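Local atomic coordinates of pullulanase (Bacillus acidopullulyticus, PDB entry 2WAN), a protein that hydrolyses alpha-1,6-glucosidic linkages in pullulan, and probably in other branched starch polysaccharides, as a debranching glycoside hydrolase. Residues 163-168 with 215-220; 196-201 with 241-246; 318-323 with 406-411; 326-331 with 366-371. All blocks are in the same frame, centred on the assembly; numbering follows the deposited sequence. Where two conformers were deposited one is given.

Interaction 1: residues 163-168 with 215-220; sequences PVTAVL and ALDHSW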
loop_
_atom_site.group_PDB
_atom_site.type_symbol
_atom_site.label_atom_id
_atom_site.label_comp_id
_atom_site.label_asym_id
_atom_site.label_seq_id
_atom_site.Cartn_x
_atom_site.Cartn_y
_atom_site.Cartn_z
ATOM N N PRO A 163 -13.833 9.756 22.794
ATOM C CA PRO A 163 -13.512 8.517 23.494
ATOM C C PRO A 163 -13.006 8.828 24.906
ATOM O O PRO A 163 -12.519 9.935 25.154
ATOM C CB PRO A 163 -12.407 7.895 22.631
ATOM C CG PRO A 163 -11.802 9.050 21.887
ATOM C CD PRO A 163 -12.896 10.050 21.691
ATOM N N VAL A 164 -13.183 7.886 25.824
ATOM C CA VAL A 164 -12.590 8.021 27.154
ATOM C C VAL A 164 -11.710 6.815 27.459
ATOM O O VAL A 164 -12.141 5.657 27.374
ATOM C CB VAL A 164 -13.620 8.340 28.309
ATOM C CG1 VAL A 164 -14.931 8.942 27.780
ATOM C CG2 VAL A 164 -13.847 7.157 29.251
ATOM N N THR A 165 -10.456 7.117 27.778
ATOM C CA THR A 165 -9.470 6.117 28.143
ATOM C C THR A 165 -9.232 6.288 29.639
ATOM O O THR A 165 -8.540 7.213 30.054
ATOM C CB THR A 165 -8.154 6.317 27.348
ATOM O OG1 THR A 165 -8.447 6.313 25.949
ATOM C CG2 THR A 165 -7.148 5.209 27.643
ATOM N N ALA A 166 -9.839 5.399 30.420
ATOM C CA ALA A 166 -9.783 5.442 31.880
ATOM C C ALA A 166 -9.237 4.125 32.404
ATOM O O ALA A 166 -9.863 3.074 32.258
ATOM C CB ALA A 166 -11.160 5.720 32.456
ATOM N N VAL A 167 -8.058 4.194 33.013
ATOM C CA VAL A 167 -7.360 3.010 33.483
ATOM C C VAL A 167 -7.290 3.018 35.004
ATOM O O VAL A 167 -6.885 4.021 35.608
ATOM C CB VAL A 167 -5.917 2.956 32.911
ATOM C CG1 VAL A 167 -5.119 1.818 33.560
ATOM C CG2 VAL A 167 -5.930 2.849 31.369
ATOM N N LEU A 168 -7.684 1.900 35.608
ATOM C CA LEU A 168 -7.559 1.701 37.048
ATOM C C LEU A 168 -6.085 1.520 37.403
ATOM O O LEU A 168 -5.419 0.581 36.931
ATOM C CB LEU A 168 -8.373 0.492 37.499
ATOM C CG LEU A 168 -8.322 0.082 38.973
ATOM C CD1 LEU A 168 -9.020 1.101 39.836
ATOM C CD2 LEU A 168 -8.971 -1.270 39.160
ATOM N N ALA A 215 -6.604 6.841 36.139
ATOM C CA ALA A 215 -5.764 7.711 35.319
ATOM C C ALA A 215 -6.303 7.770 33.905
ATOM O O ALA A 215 -6.716 6.750 33.352
ATOM C CB ALA A 215 -4.308 7.227 35.320
ATOM N N LEU A 216 -6.287 8.966 33.328
ATOM C CA LEU A 216 -6.811 9.188 31.981
ATOM C C LEU A 216 -5.718 9.253 30.922
ATOM O O LEU A 216 -4.597 9.701 31.189
ATOM C CB LEU A 216 -7.648 10.474 31.928
ATOM C CG LEU A 216 -8.928 10.574 32.773
ATOM C CD1 LEU A 216 -9.812 11.700 32.236
ATOM C CD2 LEU A 216 -9.697 9.269 32.818
ATOM N N ASP A 217 -6.057 8.798 29.715
ATOM C CA ASP A 217 -5.230 9.032 28.521
ATOM C C ASP A 217 -3.787 8.517 28.618
ATOM O O ASP A 217 -2.881 9.084 28.001
ATOM C CB ASP A 217 -5.260 10.517 28.133
ATOM C CG ASP A 217 -6.682 11.049 27.977
ATOM O OD1 ASP A 217 -7.529 10.314 27.430
ATOM O OD2 ASP A 217 -6.952 12.193 28.409
ATOM N N HIS A 218 -3.593 7.438 29.378
ATOM C CA HIS A 218 -2.290 6.766 29.512
ATOM C C HIS A 218 -1.184 7.606 30.167
ATOM O O HIS A 218 0.003 7.327 29.968
ATOM C CB HIS A 218 -1.809 6.204 28.160
ATOM C CG HIS A 218 -2.626 5.059 27.651
ATOM N ND1 HIS A 218 -2.820 4.825 26.306
ATOM C CD2 HIS A 218 -3.303 4.084 28.302
ATOM C CE1 HIS A 218 -3.574 3.751 26.151
ATOM N NE2 HIS A 218 -3.881 3.283 27.348
ATOM N N SER A 219 -1.559 8.625 30.939
ATOM C CA SER A 219 -0.565 9.388 31.699
ATOM C C SER A 219 -1.062 9.783 33.086
ATOM O O SER A 219 -2.196 9.476 33.466
ATOM C CB SER A 219 -0.082 10.623 30.928
ATOM O OG SER A 219 -1.106 11.590 30.811
ATOM N N TRP A 220 -0.185 10.447 33.836
ATOM C CA TRP A 220 -0.517 10.959 35.161
ATOM C C TRP A 220 -0.931 12.429 35.095
ATOM O O TRP A 220 -1.130 13.077 36.130
ATOM C CB TRP A 220 0.677 10.796 36.103
ATOM C CG TRP A 220 0.964 9.380 36.501
ATOM C CD1 TRP A 220 2.069 8.643 36.173
ATOM C CD2 TRP A 220 0.143 8.530 37.317
ATOM N NE1 TRP A 220 1.986 7.389 36.737
ATOM C CE2 TRP A 220 0.812 7.292 37.438
ATOM C CE3 TRP A 220 -1.092 8.696 37.958
ATOM C CZ2 TRP A 220 0.291 6.228 38.178
ATOM C CZ3 TRP A 220 -1.615 7.636 38.686
ATOM C CH2 TRP A 220 -0.922 6.421 38.799
HETATM O O HOH W 1 -10.060 9.951 28.249
#
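T165 sends its methyl CG2 anti to the backbone N, while H218 sets CG beside its own N (chi1 -68°); these torsions start the two side chains toward each other, and the methyl comes to lie over the imidazole. The two residues stand where an antiparallel strand pair of the X25 domain runs into a type I' turn, L216 to S219. The case illustrates how a tight turn can contribute to a strand contact as well as reverse the chain. T165 CG2 lies 4.1 Å from the centroid of the H218 ring and 21° off its normal, a CH-pi contact offset toward the rim; its nearest ring atom is H218 NE2 at 3.8 Å. That nitrogen is also hydrogen-bonded to D187, which helps to fix the rotation of the ring under the methyl.

Behind the turn the strands are laced in the usual way. V167 and A215 form a hydrogen-bonded pair, with V167 N bonded to A215 O at 2.9 Å in a nearly straight line (176°) and A215 N returning the bond to V167 O. A166 and L216 form the next, non-hydrogen-bonded pair, and L216 CD2 rests 3.9 Å from A166 CB. Both side chains also meet Y244, so this side of the pair faces strand 238-245 of the other sheet. At the mouth of the turn D217 N donates to T165 O at 3.0 Å. The same two residues are joined a second time by a water, which accepts from T165 N and donates to D217 OD1 at 2.7 Å.

Interaction 2: residues 196-201 with 241-246; sequences PNLYQL and TFTYIP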
loop_
_atom_site.group_PDB
_atom_site.type_symbol
_atom_site.label_atom_id
_atom_site.label_comp_id
_atom_site.label_asym_id
_atom_site.label_seq_id
_atom_site.Cartn_x
_atom_site.Cartn_y
_atom_site.Cartn_z
ATOM N N PRO A 196 -22.569 5.578 27.543
ATOM C CA PRO A 196 -21.690 6.709 27.250
ATOM C C PRO A 196 -21.233 7.520 28.472
ATOM O O PRO A 196 -20.249 8.256 28.377
ATOM C CB PRO A 196 -22.539 7.576 26.320
ATOM C CG PRO A 196 -23.429 6.615 25.647
ATOM C CD PRO A 196 -23.777 5.606 26.694
ATOM N N ASN A 197 -21.936 7.380 29.597
ATOM C CA ASN A 197 -21.562 8.070 30.840
ATOM C C ASN A 197 -21.301 7.127 32.018
ATOM O O ASN A 197 -21.452 7.513 33.181
ATOM C CB ASN A 197 -22.613 9.129 31.216
ATOM C CG ASN A 197 -22.066 10.186 32.171
ATOM O OD1 ASN A 197 -20.905 10.586 32.077
ATOM N ND2 ASN A 197 -22.910 10.644 33.091
ATOM N N LEU A 198 -20.899 5.893 31.716
ATOM C CA LEU A 198 -20.601 4.907 32.753
ATOM C C LEU A 198 -19.529 3.916 32.296
ATOM O O LEU A 198 -19.754 3.104 31.402
ATOM C CB LEU A 198 -21.878 4.173 33.192
ATOM C CG LEU A 198 -21.769 3.045 34.225
ATOM C CD1 LEU A 198 -21.328 3.570 35.579
ATOM C CD2 LEU A 198 -23.089 2.290 34.369
ATOM N N TYR A 199 -18.364 3.995 32.930
ATOM C CA TYR A 199 -17.250 3.105 32.622
ATOM C C TYR A 199 -16.907 2.269 33.842
ATOM O O TYR A 199 -16.789 2.796 34.956
ATOM C CB TYR A 199 -16.039 3.914 32.147
ATOM C CG TYR A 199 -16.157 4.367 30.713
ATOM C CD1 TYR A 199 -15.428 3.737 29.698
ATOM C CD2 TYR A 199 -17.007 5.416 30.363
ATOM C CE1 TYR A 199 -15.549 4.155 28.364
ATOM C CE2 TYR A 199 -17.138 5.840 29.043
ATOM C CZ TYR A 199 -16.412 5.204 28.049
ATOM O OH TYR A 199 -16.547 5.640 26.749
ATOM N N GLN A 200 -16.773 0.961 33.634
ATOM C CA GLN A 200 -16.552 0.040 34.736
ATOM C C GLN A 200 -15.532 -1.042 34.414
ATOM O O GLN A 200 -15.302 -1.379 33.247
ATOM C CB GLN A 200 -17.876 -0.599 35.179
ATOM C CG GLN A 200 -18.903 0.400 35.679
ATOM C CD GLN A 200 -20.103 -0.250 36.332
ATOM O OE1 GLN A 200 -20.487 0.111 37.447
ATOM N NE2 GLN A 200 -20.705 -1.209 35.643
ATOM N N LEU A 201 -14.916 -1.560 35.473
ATOM C CA LEU A 201 -14.083 -2.748 35.416
ATOM C C LEU A 201 -14.359 -3.581 36.656
ATOM O O LEU A 201 -14.406 -3.057 37.777
ATOM C CB LEU A 201 -12.596 -2.384 35.345
ATOM C CG LEU A 201 -11.576 -3.520 35.213
ATOM C CD1 LEU A 201 -11.421 -3.962 33.757
ATOM C CD2 LEU A 201 -10.234 -3.094 35.778
ATOM N N THR A 241 -16.157 -4.178 41.651
ATOM C CA THR A 241 -16.404 -3.340 40.492
ATOM C C THR A 241 -15.907 -1.926 40.774
ATOM O O THR A 241 -16.210 -1.348 41.826
ATOM C CB THR A 241 -17.897 -3.348 40.088
ATOM O OG1 THR A 241 -18.277 -4.685 39.742
ATOM C CG2 THR A 241 -18.152 -2.440 38.887
ATOM N N PHE A 242 -15.126 -1.403 39.829
ATOM C CA PHE A 242 -14.599 -0.039 39.858
ATOM C C PHE A 242 -15.315 0.783 38.804
ATOM O O PHE A 242 -15.516 0.317 37.683
ATOM C CB PHE A 242 -13.088 -0.045 39.604
ATOM C CG PHE A 242 -12.315 -0.831 40.619
ATOM C CD1 PHE A 242 -11.806 -0.207 41.756
ATOM C CD2 PHE A 242 -12.109 -2.203 40.454
ATOM C CE1 PHE A 242 -11.098 -0.929 42.710
ATOM C CE2 PHE A 242 -11.397 -2.933 41.398
ATOM C CZ PHE A 242 -10.891 -2.300 42.533
ATOM N N THR A 243 -15.699 2.003 39.168
ATOM C CA THR A 243 -16.560 2.826 38.334
ATOM C C THR A 243 -16.007 4.229 38.113
ATOM O O THR A 243 -15.521 4.867 39.045
ATOM C CB THR A 243 -17.979 2.929 38.963
ATOM O OG1 THR A 243 -18.549 1.624 39.068
ATOM C CG2 THR A 243 -18.890 3.797 38.126
ATOM N N TYR A 244 -16.083 4.699 36.871
ATOM C CA TYR A 244 -15.730 6.072 36.543
ATOM C C TYR A 244 -16.859 6.741 35.792
ATOM O O TYR A 244 -17.351 6.202 34.799
ATOM C CB TYR A 244 -14.428 6.136 35.733
ATOM C CG TYR A 244 -14.086 7.513 35.216
ATOM C CD1 TYR A 244 -13.719 8.547 36.090
ATOM C CD2 TYR A 244 -14.119 7.792 33.842
ATOM C CE1 TYR A 244 -13.398 9.822 35.606
ATOM C CE2 TYR A 244 -13.807 9.063 33.353
ATOM C CZ TYR A 244 -13.443 10.070 34.237
ATOM O OH TYR A 244 -13.125 11.317 33.753
ATOM N N ILE A 245 -17.273 7.913 36.271
ATOM C CA ILE A 245 -18.349 8.677 35.630
ATOM C C ILE A 245 -17.794 9.915 34.928
ATOM O O ILE A 245 -17.364 10.862 35.588
ATOM C CB ILE A 245 -19.460 9.104 36.642
ATOM C CG1 ILE A 245 -19.870 7.941 37.559
ATOM C CG2 ILE A 245 -20.653 9.726 35.904
ATOM C CD1 ILE A 245 -20.653 6.832 36.887
ATOM N N PRO A 246 -17.791 9.913 33.583
ATOM C CA PRO A 246 -17.224 11.033 32.815
ATOM C C PRO A 246 -17.834 12.419 33.132
ATOM O O PRO A 246 -17.095 13.398 33.229
ATOM C CB PRO A 246 -17.489 10.627 31.358
ATOM C CG PRO A 246 -17.491 9.125 31.399
ATOM C CD PRO A 246 -18.173 8.788 32.711
#
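The middle pair of strands in the four-stranded antiparallel sheet of the X25 domain is joined here, with Y199 opposite Y244 and L201 opposite F242 as hydrogen-bonded pairs. Each pair has two backbone bonds, the shortest from F242 N to L201 O at 2.7 Å. Between them Q200 and T243 make a non-hydrogen-bonded pair whose side chains run alongside each other, pointing the same way. The T243 hydroxyl OG1 donates to Q200 OE1 at 2.9 Å, meeting the amide C=O at 116°, and so adds a side-chain rung where the backbone has none. On the same face L198 CD1 touches T243 CG2 at 3.5 Å and I245 CD1 at 3.6 Å.

Past the last rung, the side chains of N197 and P246 slide past each other in opposite directions, P246 CD coming to 3.3 Å from N197 OD1. P246 CG lies against Y199 CD2 at 3.9 Å. N197 ND2 is held by S247 and S265, whereas the carbonyl N197 O is buried without a polar partner.

Strands 192-195 and 250-253 flank the pair. F262 covers Q200 and T243, while L201, F242 and Y244 pack on strand 166-170 of the domain's other sheet, F242 also meeting Y212 edge-to-face.

Interaction 3: residues 318-323 with 406-411; sequences LGNVYS and GMIVDL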
loop_
_atom_site.group_PDB
_atom_site.type_symbol
_atom_site.label_atom_id
_atom_site.label_comp_id
_atom_site.label_asym_id
_atom_site.label_seq_id
_atom_site.Cartn_x
_atom_site.Cartn_y
_atom_site.Cartn_z
ATOM N N LEU A 318 -20.932 -3.000 -12.678
ATOM C CA LEU A 318 -20.696 -1.550 -12.626
ATOM C C LEU A 318 -19.863 -1.103 -13.839
ATOM O O LEU A 318 -18.909 -1.795 -14.250
ATOM C CB LEU A 318 -20.063 -1.100 -11.299
ATOM C CG LEU A 318 -20.932 -1.278 -10.038
ATOM C CD1 LEU A 318 -20.144 -0.832 -8.787
ATOM C CD2 LEU A 318 -22.237 -0.500 -10.145
ATOM N N GLY A 319 -20.246 0.035 -14.412
ATOM C CA GLY A 319 -19.626 0.557 -15.622
ATOM C C GLY A 319 -20.518 0.377 -16.836
ATOM O O GLY A 319 -21.748 0.423 -16.712
ATOM N N ASN A 320 -19.913 0.196 -18.004
ATOM C CA ASN A 320 -20.684 -0.112 -19.216
ATOM C C ASN A 320 -20.377 -1.523 -19.694
ATOM O O ASN A 320 -19.244 -2.005 -19.570
ATOM C CB ASN A 320 -20.466 0.928 -20.331
ATOM C CG ASN A 320 -19.042 0.918 -20.882
ATOM O OD1 ASN A 320 -18.153 1.645 -20.387
ATOM N ND2 ASN A 320 -18.813 0.105 -21.904
ATOM N N VAL A 321 -21.400 -2.203 -20.188
ATOM C CA VAL A 321 -21.235 -3.561 -20.706
ATOM C C VAL A 321 -21.714 -3.514 -22.142
ATOM O O VAL A 321 -22.916 -3.386 -22.402
ATOM C CB VAL A 321 -22.035 -4.603 -19.900
ATOM C CG1 VAL A 321 -21.886 -6.006 -20.536
ATOM C CG2 VAL A 321 -21.575 -4.618 -18.435
ATOM N N TYR A 322 -20.757 -3.570 -23.065
ATOM C CA TYR A 322 -21.007 -3.395 -24.495
ATOM C C TYR A 322 -21.374 -4.691 -25.231
ATOM O O TYR A 322 -20.720 -5.737 -25.056
ATOM C CB TYR A 322 -19.778 -2.766 -25.186
ATOM C CG TYR A 322 -19.906 -2.801 -26.700
ATOM C CD1 TYR A 322 -20.669 -1.846 -27.374
ATOM C CD2 TYR A 322 -19.311 -3.818 -27.443
ATOM C CE1 TYR A 322 -20.820 -1.904 -28.770
ATOM C CE2 TYR A 322 -19.452 -3.882 -28.829
ATOM C CZ TYR A 322 -20.204 -2.917 -29.479
ATOM O OH TYR A 322 -20.345 -2.995 -30.850
ATOM N N SER A 323 -22.397 -4.596 -26.081
ATOM C CA SER A 323 -22.662 -5.611 -27.100
ATOM C C SER A 323 -23.062 -4.940 -28.405
ATOM O O SER A 323 -23.415 -3.759 -28.428
ATOM C CB SER A 323 -23.749 -6.604 -26.638
ATOM O OG SER A 323 -25.042 -6.018 -26.704
ATOM N N GLY A 406 -15.935 9.462 -20.806
ATOM C CA GLY A 406 -15.656 8.024 -20.927
ATOM C C GLY A 406 -15.945 7.582 -22.353
ATOM O O GLY A 406 -16.698 8.254 -23.064
ATOM N N MET A 407 -15.340 6.473 -22.779
ATOM C CA MET A 407 -15.549 5.972 -24.137
ATOM C C MET A 407 -15.987 4.513 -24.091
ATOM O O MET A 407 -15.368 3.700 -23.419
ATOM C CB MET A 407 -14.270 6.113 -24.957
ATOM C CG MET A 407 -14.423 5.747 -26.438
ATOM S SD MET A 407 -12.827 5.894 -27.260
ATOM C CE MET A 407 -13.328 5.572 -28.946
ATOM N N ILE A 408 -17.062 4.189 -24.809
ATOM C CA ILE A 408 -17.577 2.828 -24.879
ATOM C C ILE A 408 -16.841 2.101 -26.009
ATOM O O ILE A 408 -16.812 2.585 -27.165
ATOM C CB ILE A 408 -19.086 2.840 -25.187
ATOM C CG1 ILE A 408 -19.862 3.538 -24.065
ATOM C CG2 ILE A 408 -19.609 1.404 -25.413
ATOM C CD1 ILE A 408 -20.938 4.452 -24.552
ATOM N N VAL A 409 -16.253 0.945 -25.694
ATOM C CA VAL A 409 -15.437 0.228 -26.687
ATOM C C VAL A 409 -15.691 -1.276 -26.654
ATOM O O VAL A 409 -16.135 -1.824 -25.627
ATOM C CB VAL A 409 -13.892 0.489 -26.478
ATOM C CG1 VAL A 409 -13.569 1.980 -26.633
ATOM C CG2 VAL A 409 -13.407 -0.032 -25.100
ATOM N N ASP A 410 -15.419 -1.909 -27.796
ATOM C CA ASP A 410 -15.394 -3.365 -27.934
ATOM C C ASP A 410 -13.993 -3.859 -27.538
ATOM O O ASP A 410 -13.058 -3.769 -28.335
ATOM C CB ASP A 410 -15.670 -3.720 -29.393
ATOM C CG ASP A 410 -15.707 -5.223 -29.649
ATOM O OD1 ASP A 410 -15.406 -6.023 -28.729
ATOM O OD2 ASP A 410 -16.051 -5.590 -30.792
ATOM N N LEU A 411 -13.862 -4.383 -26.316
ATOM C CA LEU A 411 -12.546 -4.821 -25.809
ATOM C C LEU A 411 -11.932 -5.928 -26.658
ATOM O O LEU A 411 -10.738 -5.939 -26.858
ATOM C CB LEU A 411 -12.611 -5.247 -24.347
ATOM C CG LEU A 411 -12.774 -4.063 -23.384
ATOM C CD1 LEU A 411 -13.073 -4.580 -21.989
ATOM C CD2 LEU A 411 -11.530 -3.182 -23.397
HETATM O O HOH W 2 -15.352 1.714 -21.433
HETATM O O HOH W 3 -16.418 -0.324 -22.911
#
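Y322 leans across to residues 408-410, and its side chain can be followed outward atom by atom. Y322 CB sits 3.8 Å from V409 O. With CG anti to the backbone N (chi1 170°), the ring starts out toward residues 408-410; Y322 CD1 meets I408 CG2 at 3.9 Å, and Y322 CE2 comes to 3.8 Å from D410 CB. Ring and carboxylate planes are 34° apart, and it is the D410 methylene that does the touching. At the tip, Y322 OH is hydrogen-bonded to N372, so the ring is held at its far end too. An alanine here would probably cost I408 CG2 and D410 CB their ring contacts and leave N372 without its hydroxyl mate.

N320, two residues earlier on the same side of strand 319-322, deals with the polar backbone through water. One water donates to N320 OD1 and to M407 O, the latter at 2.8 Å; a second accepts from N320 ND2 and, at 3.1 Å, from V409 N. The amide thus reads a carbonyl and an N-H of the partner segment at one remove, and N320 ND2 also lies 3.8 Å from I408 CG2. The contact exemplifies water-mediated docking of strand 319-322, in the CBM48 module, against segment 406-411.

Strand 319-322 pairs with strand 326-332, and strand 406-407 with strand 377-383 of the same sheet. Beyond them, L318 and L411 both touch helix 597-614, which precedes barrel strand 618-621.

Interaction 4: residues 326-331 with 366-371; sequences ATSFRV and KLQVSG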
loop_
_atom_site.group_PDB
_atom_site.type_symbol
_atom_site.label_atom_id
_atom_site.label_comp_id
_atom_site.label_asym_id
_atom_site.label_seq_id
_atom_site.Cartn_x
_atom_site.Cartn_y
_atom_site.Cartn_z
ATOM N N ALA A 326 -26.824 -3.670 -27.896
ATOM C CA ALA A 326 -27.151 -2.770 -26.775
ATOM C C ALA A 326 -25.953 -2.586 -25.841
ATOM O O ALA A 326 -25.095 -3.463 -25.742
ATOM C CB ALA A 326 -28.316 -3.309 -25.980
ATOM N N THR A 327 -25.911 -1.451 -25.154
ATOM C CA THR A 327 -24.953 -1.244 -24.055
ATOM C C THR A 327 -25.737 -0.957 -22.764
ATOM O O THR A 327 -26.675 -0.168 -22.767
ATOM C CB THR A 327 -23.935 -0.105 -24.377
ATOM O OG1 THR A 327 -23.120 -0.475 -25.496
ATOM C CG2 THR A 327 -23.026 0.171 -23.177
ATOM N N SER A 328 -25.362 -1.622 -21.675
ATOM C CA SER A 328 -25.971 -1.375 -20.366
ATOM C C SER A 328 -25.001 -0.608 -19.478
ATOM O O SER A 328 -23.787 -0.867 -19.507
ATOM C CB SER A 328 -26.342 -2.689 -19.685
ATOM O OG SER A 328 -27.325 -3.375 -20.450
ATOM N N PHE A 329 -25.555 0.311 -18.688
ATOM C CA PHE A 329 -24.778 1.197 -17.823
ATOM C C PHE A 329 -25.276 0.999 -16.405
ATOM O O PHE A 329 -26.473 0.775 -16.180
ATOM C CB PHE A 329 -24.953 2.659 -18.228
ATOM C CG PHE A 329 -24.558 2.949 -19.657
ATOM C CD1 PHE A 329 -25.430 2.673 -20.716
ATOM C CD2 PHE A 329 -23.307 3.508 -19.943
ATOM C CE1 PHE A 329 -25.061 2.951 -22.037
ATOM C CE2 PHE A 329 -22.929 3.800 -21.259
ATOM C CZ PHE A 329 -23.815 3.516 -22.313
ATOM N N ARG A 330 -24.352 1.053 -15.448
ATOM C CA ARG A 330 -24.721 0.990 -14.035
ATOM C C ARG A 330 -23.711 1.748 -13.201
ATOM O O ARG A 330 -22.496 1.603 -13.403
ATOM C CB ARG A 330 -24.850 -0.451 -13.522
ATOM C CG ARG A 330 -25.551 -0.509 -12.137
ATOM C CD ARG A 330 -25.650 -1.914 -11.569
ATOM N NE ARG A 330 -26.577 -2.778 -12.311
ATOM C CZ ARG A 330 -27.863 -2.952 -12.002
ATOM N NH1 ARG A 330 -28.402 -2.311 -10.974
ATOM N NH2 ARG A 330 -28.612 -3.771 -12.727
ATOM N N VAL A 331 -24.227 2.584 -12.297
ATOM C CA VAL A 331 -23.392 3.420 -11.422
ATOM C C VAL A 331 -23.968 3.419 -10.006
ATOM O O VAL A 331 -25.197 3.425 -9.829
ATOM C CB VAL A 331 -23.259 4.885 -11.970
ATOM C CG1 VAL A 331 -24.631 5.606 -12.008
ATOM C CG2 VAL A 331 -22.232 5.696 -11.165
ATOM N N LYS A 366 -29.358 2.452 -13.222
ATOM C CA LYS A 366 -29.062 1.620 -14.377
ATOM C C LYS A 366 -29.778 2.094 -15.630
ATOM O O LYS A 366 -30.790 2.805 -15.560
ATOM C CB LYS A 366 -29.419 0.160 -14.096
ATOM C CG LYS A 366 -30.933 -0.110 -14.040
ATOM C CD LYS A 366 -31.231 -1.579 -13.890
ATOM C CE LYS A 366 -32.722 -1.854 -14.095
ATOM N NZ LYS A 366 -33.028 -3.308 -13.973
ATOM N N LEU A 367 -29.257 1.682 -16.780
ATOM C CA LEU A 367 -29.956 1.909 -18.049
ATOM C C LEU A 367 -29.419 1.012 -19.146
ATOM O O LEU A 367 -28.197 0.871 -19.304
ATOM C CB LEU A 367 -29.854 3.371 -18.496
ATOM C CG LEU A 367 -30.747 3.776 -19.675
ATOM C CD1 LEU A 367 -32.231 3.646 -19.268
ATOM C CD2 LEU A 367 -30.429 5.201 -20.108
ATOM N N GLN A 368 -30.336 0.401 -19.897
ATOM C CA GLN A 368 -29.966 -0.284 -21.129
ATOM C C GLN A 368 -30.313 0.616 -22.311
ATOM O O GLN A 368 -31.434 1.121 -22.410
ATOM C CB GLN A 368 -30.676 -1.637 -21.246
ATOM C CG GLN A 368 -30.171 -2.485 -22.411
ATOM C CD GLN A 368 -30.887 -3.816 -22.538
ATOM O OE1 GLN A 368 -31.181 -4.274 -23.646
ATOM N NE2 GLN A 368 -31.176 -4.445 -21.405
ATOM N N VAL A 369 -29.345 0.812 -23.192
ATOM C CA VAL A 369 -29.512 1.628 -24.387
ATOM C C VAL A 369 -29.381 0.736 -25.613
ATOM O O VAL A 369 -28.338 0.126 -25.832
ATOM C CB VAL A 369 -28.484 2.786 -24.440
ATOM C CG1 VAL A 369 -28.761 3.699 -25.640
ATOM C CG2 VAL A 369 -28.505 3.587 -23.133
ATOM N N SER A 370 -30.462 0.651 -26.397
ATOM C CA SER A 370 -30.463 -0.178 -27.596
ATOM C C SER A 370 -29.629 0.449 -28.706
ATOM O O SER A 370 -29.529 1.679 -28.825
ATOM C CB SER A 370 -31.893 -0.431 -28.084
ATOM O OG SER A 370 -32.543 0.795 -28.348
ATOM N N GLY A 371 -29.017 -0.407 -29.511
ATOM C CA GLY A 371 -28.173 0.074 -30.595
ATOM C C GLY A 371 -26.703 -0.206 -30.359
ATOM O O GLY A 371 -26.313 -0.694 -29.296
HETATM O O HOH W 4 -24.120 -1.053 -27.965
HETATM O O HOH W 5 -29.347 -4.451 -19.238
HETATM O O HOH W 6 -31.193 -4.740 -11.922
#
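A326, K366 and F329 bury the most surface in this antiparallel pairing, which runs through five bridges in the CBM48 module and shows how one ladder can present a mostly polar and a mostly apolar face. On the mostly polar face K366 places CG between its backbone N and carbonyl carbon (chi1 72°), then extends alongside R330. K366 CB lies 4.0 Å above the plane of the R330 guanidinium, over its centre, and K366 CD is 3.6 Å from R330 NH2. The like-charged ends stay apart, R330 NH2 and K366 NZ at 4.6 Å, and share a water that accepts from both, lying in the guanidinium plane 2.9 Å from R330 NH2. R330 NE makes a salt bridge to D317, and R330 NH1 is bonded to T364 and S360. An alanine in place of R330 would probably leave the D317 carboxylate without its charge mate and the K366 chain without the guanidinium it lies against.

F329 lies on the mostly apolar face. F329 N donates to L367 O at 2.8 Å, the same oxygen lying in the ring plane at the edge, while F329 CE1 rests 3.7 Å from V369 CG2. A326 closes the ladder, A326 CB 3.4 Å from V369 O; next to it a water links T327 OG1 with G371 O.

Strands 319-322 and 353-359 flank the pair. F329, L367 and V369 pack on L341 of strand 338-344, and F329 meets Y378 of strand 377-383 edge-to-face.

Overall arrangement
The four contacts fall into two groups on different modules. Interactions 1 and 2, with centres 12 Å apart, belong to the X25 domain, one in each of two antiparallel sheets that pack together: their segments alternate along the chain, and A166, L168 and L216 pack on Y244 and F242. Interactions 3 and 4, 9 Å apart between centres, share the sheet of the CBM48 module. There strands 319-322 and 326-332 are neighbours, and the loop closed by interaction 3 encloses interaction 4. The first group precedes the second in sequence, and 55 to 57 Å separate their centres. Such spacing is consistent with separate modules placed ahead of the catalytic barrel in the chain.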